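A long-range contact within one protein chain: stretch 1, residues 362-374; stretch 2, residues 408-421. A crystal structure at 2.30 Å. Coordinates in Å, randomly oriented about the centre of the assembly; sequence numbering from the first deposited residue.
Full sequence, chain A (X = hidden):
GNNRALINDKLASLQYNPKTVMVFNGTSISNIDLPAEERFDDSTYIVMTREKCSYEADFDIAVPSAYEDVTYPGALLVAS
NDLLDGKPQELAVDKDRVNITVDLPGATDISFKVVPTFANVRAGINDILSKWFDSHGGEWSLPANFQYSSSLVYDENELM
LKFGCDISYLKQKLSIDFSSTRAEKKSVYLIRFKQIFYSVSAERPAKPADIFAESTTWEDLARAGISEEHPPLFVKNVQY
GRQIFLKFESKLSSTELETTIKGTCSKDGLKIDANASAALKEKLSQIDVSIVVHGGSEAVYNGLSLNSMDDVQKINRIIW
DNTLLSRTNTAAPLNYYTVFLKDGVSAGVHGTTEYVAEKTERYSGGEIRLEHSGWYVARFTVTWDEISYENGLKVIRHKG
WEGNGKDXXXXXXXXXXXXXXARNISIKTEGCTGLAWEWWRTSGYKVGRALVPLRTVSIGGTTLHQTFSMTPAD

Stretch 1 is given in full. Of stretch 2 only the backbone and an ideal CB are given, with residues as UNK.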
# COMPACT_ATOMS: atom_id res chain seq x y z
N ARG A 362 0.22 2.64 11.46
CA ARG A 362 0.89 2.49 12.74
C ARG A 362 1.39 1.05 12.82
O ARG A 362 0.62 0.10 12.58
CB ARG A 362 -0.05 2.84 13.90
CG ARG A 362 -0.66 4.26 13.84
CD ARG A 362 -1.65 4.56 15.00
NE ARG A 362 -0.98 4.53 16.30
CZ ARG A 362 -0.48 5.60 16.91
NH1 ARG A 362 -0.62 6.80 16.35
NH2 ARG A 362 0.14 5.47 18.09
N TYR A 363 2.67 0.89 13.09
CA TYR A 363 3.32 -0.41 13.20
C TYR A 363 3.85 -0.50 14.63
O TYR A 363 4.68 0.32 15.05
CB TYR A 363 4.45 -0.55 12.19
CG TYR A 363 4.05 -0.35 10.77
CD1 TYR A 363 3.65 -1.43 10.00
CD2 TYR A 363 4.12 0.91 10.17
CE1 TYR A 363 3.30 -1.29 8.68
CE2 TYR A 363 3.77 1.08 8.83
CZ TYR A 363 3.35 -0.05 8.09
OH TYR A 363 3.00 0.05 6.77
N SER A 364 3.28 -1.42 15.41
CA SER A 364 3.66 -1.52 16.81
C SER A 364 5.03 -2.19 16.94
O SER A 364 5.44 -3.01 16.11
CB SER A 364 2.59 -2.28 17.61
OG SER A 364 2.44 -3.60 17.14
N GLY A 365 5.75 -1.81 17.99
CA GLY A 365 6.98 -2.46 18.35
C GLY A 365 6.71 -3.88 18.84
O GLY A 365 5.61 -4.44 18.74
N GLY A 366 7.78 -4.49 19.34
CA GLY A 366 7.69 -5.89 19.73
C GLY A 366 8.89 -6.32 20.54
O GLY A 366 9.80 -5.54 20.82
N GLU A 367 8.88 -7.59 20.94
CA GLU A 367 10.01 -8.12 21.69
C GLU A 367 10.36 -9.48 21.15
O GLU A 367 9.48 -10.21 20.67
CB GLU A 367 9.72 -8.17 23.19
CG GLU A 367 9.78 -6.77 23.82
CD GLU A 367 9.28 -6.70 25.27
OE1 GLU A 367 8.89 -7.76 25.84
OE2 GLU A 367 9.29 -5.57 25.83
N ILE A 368 11.65 -9.82 21.22
CA ILE A 368 12.13 -11.20 21.06
C ILE A 368 12.75 -11.64 22.38
O ILE A 368 13.74 -11.05 22.84
CB ILE A 368 13.14 -11.33 19.92
CG1 ILE A 368 12.50 -10.99 18.57
CG2 ILE A 368 13.73 -12.76 19.87
CD1 ILE A 368 13.51 -10.64 17.53
N ARG A 369 12.16 -12.67 23.01
CA ARG A 369 12.71 -13.29 24.21
C ARG A 369 13.45 -14.56 23.83
O ARG A 369 12.88 -15.43 23.16
CB ARG A 369 11.62 -13.62 25.24
CG ARG A 369 10.95 -12.43 25.92
CD ARG A 369 10.57 -12.76 27.36
NE ARG A 369 9.52 -11.88 27.88
CZ ARG A 369 9.15 -11.84 29.16
NH1 ARG A 369 9.76 -12.62 30.06
NH2 ARG A 369 8.19 -11.02 29.55
N LEU A 370 14.70 -14.67 24.24
CA LEU A 370 15.50 -15.89 24.03
C LEU A 370 15.68 -16.61 25.36
O LEU A 370 15.92 -15.96 26.37
CB LEU A 370 16.86 -15.54 23.46
CG LEU A 370 16.73 -14.64 22.23
CD1 LEU A 370 18.16 -14.26 21.85
CD2 LEU A 370 16.00 -15.29 21.04
N GLU A 371 15.47 -17.92 25.39
CA GLU A 371 15.62 -18.70 26.61
C GLU A 371 16.33 -19.99 26.28
O GLU A 371 16.00 -20.68 25.31
CB GLU A 371 14.28 -18.97 27.27
CG GLU A 371 13.32 -17.77 27.10
CD GLU A 371 12.04 -17.82 27.95
OE1 GLU A 371 11.10 -18.57 27.57
OE2 GLU A 371 11.95 -17.08 28.97
N HIS A 372 17.35 -20.25 27.06
CA HIS A 372 18.17 -21.43 26.94
C HIS A 372 18.12 -22.14 28.28
O HIS A 372 18.50 -21.56 29.31
CB HIS A 372 19.58 -21.02 26.58
CG HIS A 372 20.58 -22.12 26.61
ND1 HIS A 372 20.25 -23.44 26.39
CD2 HIS A 372 21.93 -22.08 26.79
CE1 HIS A 372 21.36 -24.17 26.42
NE2 HIS A 372 22.39 -23.37 26.66
N SER A 373 17.64 -23.36 28.28
CA SER A 373 17.69 -24.19 29.48
C SER A 373 18.37 -25.51 29.21
O SER A 373 18.37 -26.38 30.07
CB SER A 373 16.28 -24.47 30.01
OG SER A 373 15.63 -25.29 29.04
N GLY A 374 18.97 -25.69 28.03
CA GLY A 374 19.56 -26.97 27.69
C GLY A 374 20.90 -27.22 28.36
O GLY A 374 21.56 -26.31 28.85
N UNK A 408 26.64 -19.49 25.17
CA UNK A 408 25.61 -19.26 26.16
C UNK A 408 25.40 -20.54 26.94
O UNK A 408 25.35 -21.62 26.34
CB UNK A 408 24.31 -18.79 25.51
N UNK A 409 25.23 -20.40 28.26
CA UNK A 409 25.16 -21.56 29.15
C UNK A 409 23.93 -21.52 30.04
O UNK A 409 23.29 -20.48 30.22
CB UNK A 409 26.42 -21.64 30.02
N UNK A 410 23.64 -22.71 30.68
CA UNK A 410 22.95 -22.85 31.96
C UNK A 410 21.66 -22.10 31.76
O UNK A 410 21.19 -22.10 30.62
CB UNK A 410 23.76 -22.32 33.14
N UNK A 411 21.07 -21.45 32.76
CA UNK A 411 19.87 -20.66 32.43
C UNK A 411 20.30 -19.31 31.89
O UNK A 411 21.07 -18.58 32.53
CB UNK A 411 18.96 -20.48 33.65
N UNK A 412 19.85 -19.01 30.68
CA UNK A 412 20.08 -17.75 30.00
C UNK A 412 18.75 -17.26 29.48
O UNK A 412 17.94 -18.06 28.99
CB UNK A 412 21.10 -17.89 28.87
N UNK A 413 18.54 -15.96 29.53
CA UNK A 413 17.25 -15.37 29.21
C UNK A 413 17.41 -13.87 29.00
O UNK A 413 17.85 -13.15 29.90
CB UNK A 413 16.23 -15.66 30.32
N UNK A 414 17.05 -13.38 27.82
CA UNK A 414 17.14 -11.95 27.54
C UNK A 414 15.98 -11.53 26.65
O UNK A 414 15.27 -12.37 26.06
CB UNK A 414 18.48 -11.60 26.88
N UNK A 415 15.73 -10.23 26.64
CA UNK A 415 14.69 -9.64 25.83
C UNK A 415 15.36 -8.67 24.88
O UNK A 415 16.12 -7.80 25.32
CB UNK A 415 13.63 -8.95 26.69
N UNK A 416 15.13 -8.86 23.58
CA UNK A 416 15.55 -7.91 22.55
C UNK A 416 14.39 -6.99 22.16
O UNK A 416 13.50 -7.42 21.45
CB UNK A 416 16.07 -8.65 21.32
N UNK A 417 14.31 -5.75 22.61
CA UNK A 417 13.19 -4.89 22.20
C UNK A 417 13.41 -4.25 20.83
O UNK A 417 14.48 -3.74 20.52
CB UNK A 417 12.97 -3.79 23.24
N UNK A 418 12.34 -4.24 20.03
CA UNK A 418 12.32 -3.72 18.68
C UNK A 418 11.20 -2.71 18.50
O UNK A 418 10.08 -2.92 18.95
CB UNK A 418 12.17 -4.86 17.67
N UNK A 419 11.51 -1.64 17.77
CA UNK A 419 10.50 -0.67 17.40
C UNK A 419 9.81 -1.11 16.13
O UNK A 419 10.22 -2.02 15.45
CB UNK A 419 11.11 0.72 17.23
N UNK A 420 8.70 -0.44 15.84
CA UNK A 420 7.81 -0.81 14.74
C UNK A 420 8.42 -0.66 13.36
O UNK A 420 7.84 -1.15 12.39
CB UNK A 420 6.54 0.03 14.81
N UNK A 421 9.56 0.01 13.24
CA UNK A 421 10.26 0.04 11.97
C UNK A 421 11.10 -1.22 11.69
O UNK A 421 11.71 -1.30 10.62
CB UNK A 421 11.16 1.27 11.93

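Position 408 points its CB toward the His372 ring, 4.3 Å from CD2. Many side chains could pack there through their CB. It is Arg408; its CB packs by the ring, and its end leads away.

Position 409 points away, so most residues suit; it is Thr409. Position 410 also points away, with phi/psi of 55/-148, a positive-phi region strongly favoured by glycine and strained for other residues. The residue is nevertheless Ala410. Its carbonyl lies over one face of the His372 ring, and a water bridges Ala410 N to Gly374 O.

Position 411 points away, and its phi of -82° would allow proline. It is Pro411, with CA 3.5 Å from His372 O.

Position 412 begins the antiparallel pairing: its N and O both bond His372. Its CB is 4.2 Å from His372 CB, on the face that also carries Leu370. A large apolar or aromatic residue would fit. It is Phe412, chi1 t; CE2 reaches Leu370 CB at 4.4 Å, and the ring edge meets His372 CB.

Position 413 turns to the other face, its CB 4.7 Å from Glu371 OE2. A small polar or basic residue would suit. It is Ser413; OG remains 3.9 Å from Glu371 OE2.

Position 414 hydrogen-bonds Leu370 through both backbone atoms and shares its face. Beta-branched or apolar residues suit. It is Thr414, whose CG2 lies 4.3 Å from Leu370 CD1.

Position 415 has its CB 4.5 Å from Arg369 CG and 5.0 Å from Glu367 OE1. A polar side chain with some apolar surface suits, as might a longer one. It is Thr415: OG1 is 3.5 Å from Arg369 CG, and CG2 is 3.7 Å from Glu367 CD.

Position 416 pairs with Ile368, beside Leu370 on an apolar face. Valine, isoleucine or leucine would suit. It is Ile416; its CB lies 4.2 Å from Ile368 CB, and its CD1 4.0 Å from Leu370 CD1.

Position 417 is a non-hydrogen-bonded site, so its N need not donate to stretch 1. Its CB is 4.4 Å from Glu367 CG. Polar residues or proline would do. It is Pro417, which leaves the ladder intact.

Position 418 pairs with Gly366, which offers no side chain, so a long apolar residue can reach Ile368. It is Leu418; CD1 meets Ile368 CD1 at 3.7 Å.

Position 419 points away and tolerates much; it is Arg419.

Position 420 points straight at stretch 1. An ideal CB would be 1.9 Å from Tyr363 O, a clash, so only glycine fits this backbone. Gly420 CA instead makes a CA-H...O contact with Tyr363 O at 3.3 Å.

Position 421 points away; it is Asn421.

Stretch 2 408-421: RTAPFSTTIPLRGN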
# COMPACT_ATOMS: atom_id res chain seq x y z
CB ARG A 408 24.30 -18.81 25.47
CG ARG A 408 23.87 -17.41 25.78
CD ARG A 408 24.37 -16.37 24.82
NE ARG A 408 24.39 -15.11 25.56
CZ ARG A 408 24.73 -13.92 25.05
NH1 ARG A 408 25.05 -13.77 23.77
NH2 ARG A 408 24.72 -12.86 25.85
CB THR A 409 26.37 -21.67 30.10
OG1 THR A 409 26.35 -20.58 31.03
CG2 THR A 409 27.70 -21.70 29.40
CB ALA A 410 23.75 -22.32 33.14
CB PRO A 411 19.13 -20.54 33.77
CG PRO A 411 20.23 -20.53 34.78
CD PRO A 411 21.33 -21.45 34.21
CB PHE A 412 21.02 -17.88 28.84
CG PHE A 412 21.05 -16.67 27.98
CD1 PHE A 412 21.60 -15.47 28.46
CD2 PHE A 412 20.53 -16.70 26.70
CE1 PHE A 412 21.63 -14.33 27.69
CE2 PHE A 412 20.56 -15.55 25.90
CZ PHE A 412 21.11 -14.37 26.40
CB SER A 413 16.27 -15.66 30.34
OG SER A 413 15.04 -15.00 30.11
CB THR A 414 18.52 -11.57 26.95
OG1 THR A 414 18.69 -10.14 27.01
CG2 THR A 414 18.72 -12.07 25.52
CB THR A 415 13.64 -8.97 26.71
OG1 THR A 415 12.88 -9.97 27.40
CG2 THR A 415 12.66 -8.17 25.87
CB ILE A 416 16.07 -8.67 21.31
CG1 ILE A 416 17.25 -9.56 21.69
CG2 ILE A 416 16.48 -7.71 20.16
CD1 ILE A 416 17.58 -10.50 20.64
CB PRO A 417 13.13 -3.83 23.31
CG PRO A 417 14.62 -3.65 23.68
CD PRO A 417 15.31 -5.02 23.41
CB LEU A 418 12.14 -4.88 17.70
CG LEU A 418 13.37 -5.80 17.60
CD1 LEU A 418 12.98 -7.03 16.81
CD2 LEU A 418 14.58 -5.11 16.96
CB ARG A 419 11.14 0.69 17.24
CG ARG A 419 11.84 1.10 18.52
CD ARG A 419 12.13 2.59 18.57
NE ARG A 419 13.12 2.95 17.56
CZ ARG A 419 13.39 4.21 17.23
NH1 ARG A 419 12.75 5.19 17.85
NH2 ARG A 419 14.30 4.48 16.30
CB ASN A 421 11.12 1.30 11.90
CG ASN A 421 12.20 1.33 12.95
OD1 ASN A 421 12.03 0.82 14.07
ND2 ASN A 421 13.31 1.95 12.61
O HOH W 1 23.86 -25.13 29.95
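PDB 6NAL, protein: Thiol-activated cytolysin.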